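Local structure of phenolic acid decarboxylase (Sedimentibacter hydroxybenzoicus, 7AE5) at residues S147-D152 / L162-Y167. The protein catalyses the reversible, non-oxidative decarboxylation of 4-hydroxybenzoate and 3,4-dihydroxybenzoate, using prenylated FMN and manganese, and so detoxifies phenolic compounds under anaerobic conditions. Numbering follows the deposited sequence.
With RB (rubidium ion), chain R.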
# COMPACT_ATOMS: atom_id res chain seq x y z
N SER C 147 16.03 -6.22 -44.99
CA SER C 147 16.21 -4.78 -44.80
C SER C 147 15.47 -4.07 -45.93
O SER C 147 15.88 -4.14 -47.09
CB SER C 147 17.69 -4.41 -44.78
OG SER C 147 18.41 -5.26 -43.91
N VAL C 148 14.38 -3.38 -45.58
CA VAL C 148 13.43 -2.85 -46.55
C VAL C 148 13.69 -1.36 -46.73
O VAL C 148 13.73 -0.60 -45.75
CB VAL C 148 11.99 -3.11 -46.09
CG1 VAL C 148 11.02 -2.20 -46.83
CG2 VAL C 148 11.62 -4.58 -46.29
N VAL C 149 13.84 -0.94 -47.98
CA VAL C 149 14.28 0.41 -48.33
C VAL C 149 13.11 1.18 -48.94
O VAL C 149 12.50 0.72 -49.91
CB VAL C 149 15.47 0.37 -49.30
CG1 VAL C 149 16.17 1.72 -49.34
CG2 VAL C 149 16.44 -0.73 -48.90
N THR C 150 12.82 2.35 -48.38
CA THR C 150 11.84 3.28 -48.91
C THR C 150 12.46 4.67 -49.01
O THR C 150 13.54 4.92 -48.46
CB THR C 150 10.56 3.34 -48.05
OG1 THR C 150 10.75 4.28 -46.99
CG2 THR C 150 10.23 1.98 -47.47
N ALA C 151 11.77 5.56 -49.70
CA ALA C 151 12.21 6.95 -49.88
C ALA C 151 11.06 7.72 -50.52
O ALA C 151 9.98 7.19 -50.77
CB ALA C 151 13.48 7.04 -50.73
N ASP C 152 11.31 9.01 -50.78
CA ASP C 152 10.35 9.81 -51.52
C ASP C 152 10.74 9.88 -52.99
O ASP C 152 11.92 10.08 -53.31
CB ASP C 152 10.26 11.22 -50.94
N LEU C 162 15.37 8.73 -47.44
CA LEU C 162 15.51 7.28 -47.61
C LEU C 162 15.60 6.61 -46.25
O LEU C 162 16.37 7.04 -45.38
CB LEU C 162 16.74 6.96 -48.45
CG LEU C 162 16.97 5.48 -48.75
CD1 LEU C 162 17.05 5.23 -50.25
CD2 LEU C 162 18.23 4.99 -48.05
N ASN C 163 14.81 5.55 -46.05
CA ASN C 163 14.74 4.87 -44.77
C ASN C 163 14.90 3.37 -44.97
O ASN C 163 14.48 2.81 -45.99
CB ASN C 163 13.41 5.17 -44.07
CG ASN C 163 13.33 6.60 -43.55
OD1 ASN C 163 12.39 7.33 -43.86
ND2 ASN C 163 14.33 7.00 -42.78
N VAL C 164 15.52 2.73 -43.98
CA VAL C 164 15.73 1.28 -43.98
C VAL C 164 15.30 0.74 -42.62
O VAL C 164 15.80 1.19 -41.58
CB VAL C 164 17.19 0.90 -44.27
CG1 VAL C 164 17.34 -0.61 -44.39
CG2 VAL C 164 17.69 1.59 -45.54
N GLY C 165 14.37 -0.21 -42.65
CA GLY C 165 13.94 -0.90 -41.45
C GLY C 165 13.69 -2.37 -41.74
O GLY C 165 13.59 -2.77 -42.90
N THR C 166 13.59 -3.15 -40.68
CA THR C 166 13.28 -4.57 -40.78
C THR C 166 11.79 -4.78 -40.57
O THR C 166 11.23 -4.31 -39.57
CB THR C 166 14.07 -5.40 -39.76
OG1 THR C 166 13.92 -4.82 -38.46
CG2 THR C 166 15.54 -5.45 -40.13
N TYR C 167 11.15 -5.46 -41.51
CA TYR C 167 9.73 -5.76 -41.43
C TYR C 167 9.51 -7.19 -41.89
O TYR C 167 10.15 -7.64 -42.85
CB TYR C 167 8.90 -4.79 -42.29
CG TYR C 167 9.24 -3.34 -42.03
CD1 TYR C 167 8.90 -2.74 -40.82
CD2 TYR C 167 9.91 -2.58 -42.97
CE1 TYR C 167 9.21 -1.41 -40.58
CE2 TYR C 167 10.23 -1.26 -42.74
CZ TYR C 167 9.87 -0.68 -41.53
OH TYR C 167 10.18 0.64 -41.29
RB RB R . 17.01 2.10 -39.64
O HOH W 1 12.22 1.44 -45.02
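V148 and G165, like T150 and N163, form hydrogen-bonded pairs of an antiparallel ladder. The bond from V148 N to G165 O (2.9 Å) is nearly straight, its return from G165 N to V148 O longer at 3.2 Å; T150 and N163 exchange a shorter pair. A water molecule also donates to V148 O (2.6 Å) and weakly to N163 O, so each carbonyl accepts twice. V164, in the non-hydrogen-bonded position, spends its carbonyl elsewhere: V164 O binds the rubidium ion at 2.5 Å, with M216, T219, Y223 and E227 also supplying ligands. On the partner strand, V149 bonds outward to A204 of strand 201-207.

Beta-branched V149 and V164 favour an extended backbone and share a face packed against Y228. L162 has CG anti to the backbone N (chi1 -178°), beside V149 CG1, which CD1 approaches to 3.7 Å. An alanine at L162 would probably leave V149 CG1 with V164 CG2 as its main neighbour here, opening a gap beside Y228. On the other face, Y167 turns the CD2 edge of its ring to V148 CB (3.8 Å), while G165 C lies over one ring face; a side chain on this glycine would collide with Y167 OH.

With both hydrogen-bonded pairs satisfied by the ladder, this hairpin of the Rift-related domain can present 163-167, predicted to bind prenylated FMN, and turn V164 O to a cation beside N163 and E227, predicted manganese ligands.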